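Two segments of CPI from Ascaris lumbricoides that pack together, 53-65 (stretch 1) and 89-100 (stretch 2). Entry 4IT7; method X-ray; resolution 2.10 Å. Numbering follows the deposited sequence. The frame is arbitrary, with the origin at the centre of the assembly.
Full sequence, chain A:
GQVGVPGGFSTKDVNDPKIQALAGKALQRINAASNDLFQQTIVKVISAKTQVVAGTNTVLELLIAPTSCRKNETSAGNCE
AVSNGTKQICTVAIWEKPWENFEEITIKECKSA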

# COMPACT_ATOMS: atom_id res chain seq x y z
N VAL A 53 -0.72 -6.78 -19.73
CA VAL A 53 0.08 -7.52 -20.69
C VAL A 53 0.30 -8.99 -20.28
O VAL A 53 0.19 -9.88 -21.12
N ALA A 54 0.59 -9.26 -19.00
CA ALA A 54 0.72 -10.64 -18.53
C ALA A 54 0.12 -10.81 -17.15
O ALA A 54 0.81 -10.68 -16.15
N GLY A 55 -1.16 -11.15 -17.09
CA GLY A 55 -1.90 -11.01 -15.83
C GLY A 55 -2.08 -9.51 -15.56
O GLY A 55 -1.73 -8.70 -16.41
N THR A 56 -2.65 -9.12 -14.42
CA THR A 56 -2.85 -7.70 -14.11
C THR A 56 -1.72 -7.19 -13.23
O THR A 56 -1.41 -7.78 -12.17
N ASN A 57 -1.10 -6.09 -13.67
CA ASN A 57 -0.17 -5.35 -12.86
C ASN A 57 -0.71 -3.98 -12.46
O ASN A 57 -0.89 -3.09 -13.30
N THR A 58 -0.94 -3.82 -11.17
CA THR A 58 -1.43 -2.58 -10.60
C THR A 58 -0.33 -1.83 -9.82
O THR A 58 0.25 -2.40 -8.89
N VAL A 59 -0.08 -0.57 -10.17
CA VAL A 59 0.93 0.22 -9.46
C VAL A 59 0.19 1.31 -8.71
O VAL A 59 -0.64 2.04 -9.29
N LEU A 60 0.44 1.34 -7.41
CA LEU A 60 -0.20 2.28 -6.51
C LEU A 60 0.85 3.17 -5.90
O LEU A 60 1.98 2.74 -5.66
N GLU A 61 0.46 4.43 -5.68
CA GLU A 61 1.24 5.32 -4.85
C GLU A 61 0.38 5.60 -3.66
O GLU A 61 -0.73 6.08 -3.80
N LEU A 62 0.94 5.30 -2.49
CA LEU A 62 0.26 5.46 -1.23
C LEU A 62 0.96 6.54 -0.45
O LEU A 62 2.19 6.55 -0.34
N LEU A 63 0.16 7.44 0.12
CA LEU A 63 0.69 8.40 1.07
C LEU A 63 0.43 7.82 2.45
O LEU A 63 -0.75 7.59 2.82
N ILE A 64 1.50 7.60 3.23
CA ILE A 64 1.33 6.92 4.51
C ILE A 64 1.90 7.77 5.65
O ILE A 64 2.84 8.55 5.43
N ALA A 65 1.33 7.59 6.86
CA ALA A 65 1.81 8.30 8.05
C ALA A 65 2.04 7.37 9.22
O ALA A 65 1.33 6.40 9.34
N ILE A 89 5.73 8.47 0.86
CA ILE A 89 5.08 8.00 -0.36
C ILE A 89 5.77 6.71 -0.81
O ILE A 89 7.01 6.66 -1.02
N CYS A 90 4.96 5.68 -0.91
CA CYS A 90 5.44 4.36 -1.26
C CYS A 90 4.78 4.02 -2.57
O CYS A 90 3.56 4.21 -2.71
N THR A 91 5.62 3.63 -3.55
CA THR A 91 5.22 2.99 -4.78
C THR A 91 5.20 1.46 -4.56
O THR A 91 6.16 0.84 -4.07
N VAL A 92 4.05 0.88 -4.86
CA VAL A 92 3.75 -0.52 -4.64
C VAL A 92 3.21 -1.09 -5.96
O VAL A 92 2.37 -0.43 -6.60
N ALA A 93 3.72 -2.26 -6.35
CA ALA A 93 3.26 -2.99 -7.52
C ALA A 93 2.63 -4.30 -7.06
O ALA A 93 3.18 -5.07 -6.24
N ILE A 94 1.40 -4.52 -7.51
CA ILE A 94 0.75 -5.75 -7.25
C ILE A 94 0.44 -6.51 -8.54
O ILE A 94 -0.14 -5.96 -9.50
N TRP A 95 0.89 -7.77 -8.57
CA TRP A 95 0.88 -8.60 -9.75
C TRP A 95 0.02 -9.81 -9.53
O TRP A 95 0.28 -10.60 -8.61
N GLU A 96 -1.02 -9.93 -10.35
CA GLU A 96 -1.96 -11.04 -10.23
C GLU A 96 -2.04 -11.95 -11.45
O GLU A 96 -2.20 -11.50 -12.59
N LYS A 97 -1.94 -13.25 -11.17
CA LYS A 97 -2.07 -14.28 -12.20
C LYS A 97 -3.01 -15.34 -11.70
O LYS A 97 -2.55 -16.34 -11.13
N PRO A 98 -4.33 -15.15 -11.93
CA PRO A 98 -5.35 -16.01 -11.28
C PRO A 98 -5.35 -17.47 -11.79
O PRO A 98 -6.01 -18.33 -11.21
N TRP A 99 -4.62 -17.75 -12.88
CA TRP A 99 -4.43 -19.15 -13.30
C TRP A 99 -3.31 -19.87 -12.56
O TRP A 99 -3.21 -21.11 -12.63
N GLU A 100 -2.42 -19.10 -11.92
CA GLU A 100 -1.42 -19.66 -11.01
C GLU A 100 -1.86 -19.47 -9.58
O GLU A 100 -1.09 -19.76 -8.63

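Strands 56-65 and 89-97 run antiparallel, so the backbone sets the rules before any side chain does. Paired amides at Thr56/Glu96, Thr58/Ile94, Leu60/Val92 and Leu62/Cys90 each exchange two hydrogen bonds, as in Ile94 N to Thr58 O and Thr58 N to Ile94 O, both 2.8 Å. Side chains therefore lie beside one another across the sheet rather than pointing at each other, and alternate residues share a face.

One face carries Thr58, Leu60, Leu62, Ile94, Val92 and Cys90, all buried, with Thr56 and Glu96 at its more open end. Leu60 and Leu62 both adopt the m,t rotamer. In Leu62 this brings CD1 to 3.9 Å from CG2 of Val92, itself t, a diagonal contact between neighbouring pairs. Cys90, chi1 m, is covalently bonded elsewhere in the structure, yet its SG still lies 3.9 Å from CD1 of Ile64, whose chi1 is p. Ile94 is the irregular member: chi1 at 135° and chi2 at 131° fall between wells, although its CG2 remains 4.4 Å from CB of Thr58. At the open end Glu96, m,t, places OE2 3.9 Å from CB of Thr56 and 4.3 Å from OG1 of Thr58, while its OE1 is hydrogen-bonded elsewhere in the structure.

The other face, partly exposed, mixes small, branched and polar residues. Val59 is t; its CG2 lies 4.1 Å from CB of Ala93 and its CG1 3.8 Å from CG2 of Thr91, so one valine spans two positions on the partner strand. Glu61, m,t, lays its aliphatic CG 4.0 Å from OG1 of Thr91. Leu63, t,p, has its end nearer the partner than its CA-to-CB bond alone would suggest, CD1 meeting CG1 of Ile89 (m,t) at 4.0 Å.

Trp95 supplies the one side-chain hydrogen bond assigned across the two stretches. With chi1 t and chi2 at 21°, its indole reaches past its own partner, Asn57, to the loop before the strand, and NE1 donates to O of Ala54 at 2.8 Å and 167°. That carbonyl lies at the ring edge, near its plane, as an indole N-H requires. Trp99, chi1 p and chi2 93°, also offers an edge: its CH2 is 3.6 Å from N of Gly55. Gly55 has no room for a side chain: a CB would fall 2.3 Å from O of Glu96 and 3.0 Å from CG of Lys97, with CH2 of Trp99 tight at 3.4 Å, and its positive phi also favours glycine.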

# COMPACT_ATOMS: atom_id res chain seq x y z
CB VAL A 53 1.39 -6.75 -21.06
CG1 VAL A 53 2.12 -6.24 -19.82
CG2 VAL A 53 2.28 -7.53 -22.05
CB ALA A 54 2.18 -11.04 -18.49
CB THR A 56 -4.15 -7.48 -13.35
OG1 THR A 56 -5.23 -8.12 -14.06
CG2 THR A 56 -4.43 -5.99 -13.21
CB ASN A 57 1.20 -5.21 -13.53
CG ASN A 57 2.27 -4.78 -12.54
OD1 ASN A 57 2.21 -5.07 -11.33
ND2 ASN A 57 3.25 -4.08 -13.04
CB THR A 58 -2.57 -2.85 -9.62
OG1 THR A 58 -3.61 -3.58 -10.28
CG2 THR A 58 -3.11 -1.52 -9.06
CB VAL A 59 2.05 0.81 -10.36
CG1 VAL A 59 2.96 1.74 -9.54
CG2 VAL A 59 2.88 -0.29 -11.00
CB LEU A 60 -0.98 1.57 -5.37
CG LEU A 60 -1.93 0.42 -5.68
CD1 LEU A 60 -2.40 -0.23 -4.39
CD2 LEU A 60 -3.13 0.91 -6.49
CB GLU A 61 1.49 6.64 -5.54
CG GLU A 61 2.65 6.67 -6.51
CD GLU A 61 2.72 8.06 -7.16
OE1 GLU A 61 1.75 8.45 -7.83
OE2 GLU A 61 3.72 8.77 -6.98
CB LEU A 62 0.29 4.13 -0.44
CG LEU A 62 -0.31 2.90 -1.18
CD1 LEU A 62 -0.14 1.62 -0.37
CD2 LEU A 62 -1.78 3.10 -1.47
CB LEU A 63 -0.06 9.75 0.92
CG LEU A 63 0.31 10.81 1.96
CD1 LEU A 63 1.80 11.12 1.88
CD2 LEU A 63 -0.58 12.06 1.77
CB ILE A 64 1.94 5.47 4.52
CG1 ILE A 64 3.47 5.51 4.57
CG2 ILE A 64 1.46 4.65 3.28
CD1 ILE A 64 4.10 4.21 5.04
CB ALA A 65 0.82 9.41 8.46
CB ILE A 89 5.12 9.00 -1.51
CG1 ILE A 89 4.41 10.28 -1.08
CG2 ILE A 89 4.40 8.41 -2.74
CD1 ILE A 89 4.71 11.45 -1.99
CB CYS A 90 5.08 3.39 -0.17
SG CYS A 90 5.72 3.79 1.49
CB THR A 91 6.19 3.41 -5.89
OG1 THR A 91 6.18 4.83 -5.97
CG2 THR A 91 5.77 2.83 -7.25
CB VAL A 92 2.66 -0.74 -3.57
CG1 VAL A 92 2.58 -2.21 -3.18
CG2 VAL A 92 2.93 0.10 -2.33
CB ALA A 93 4.40 -3.23 -8.50
CB ILE A 94 -0.43 -5.65 -6.28
CG1 ILE A 94 -1.56 -6.44 -6.85
CG2 ILE A 94 -0.76 -4.21 -5.86
CD1 ILE A 94 -2.14 -7.36 -5.81
CB TRP A 95 2.30 -9.00 -10.11
CG TRP A 95 2.39 -9.64 -11.46
CD1 TRP A 95 1.48 -9.53 -12.51
CD2 TRP A 95 3.47 -10.48 -11.97
NE1 TRP A 95 1.91 -10.23 -13.59
CE2 TRP A 95 3.10 -10.84 -13.33
CE3 TRP A 95 4.67 -10.97 -11.44
CZ2 TRP A 95 3.91 -11.66 -14.13
CZ3 TRP A 95 5.48 -11.78 -12.26
CH2 TRP A 95 5.11 -12.11 -13.57
CB GLU A 96 -3.36 -10.59 -9.88
CG GLU A 96 -3.42 -9.43 -8.94
CD GLU A 96 -4.75 -8.74 -9.05
OE1 GLU A 96 -5.73 -9.36 -8.66
OE2 GLU A 96 -4.82 -7.60 -9.54
CB LYS A 97 -0.69 -14.88 -12.51
CG LYS A 97 0.18 -13.91 -13.25
CD LYS A 97 1.51 -14.53 -13.62
CE LYS A 97 2.34 -14.76 -12.38
NZ LYS A 97 3.76 -15.05 -12.76
CB PRO A 98 -6.67 -15.32 -11.65
CG PRO A 98 -6.28 -13.92 -12.00
CD PRO A 98 -4.96 -14.07 -12.70
CB TRP A 99 -4.15 -19.22 -14.78
CG TRP A 99 -2.93 -18.47 -15.21
CD1 TRP A 99 -1.62 -18.95 -15.34
CD2 TRP A 99 -2.84 -17.06 -15.57
NE1 TRP A 99 -0.77 -17.97 -15.76
CE2 TRP A 99 -1.44 -16.81 -15.94
CE3 TRP A 99 -3.76 -16.01 -15.63
CZ2 TRP A 99 -1.00 -15.56 -16.33
CZ3 TRP A 99 -3.31 -14.76 -16.08
CH2 TRP A 99 -1.97 -14.54 -16.41
CB GLU A 100 -0.09 -18.98 -11.18
CG GLU A 100 0.68 -19.58 -12.32
CD GLU A 100 1.98 -18.86 -12.54
OE1 GLU A 100 2.54 -18.27 -11.58
OE2 GLU A 100 2.44 -18.92 -13.69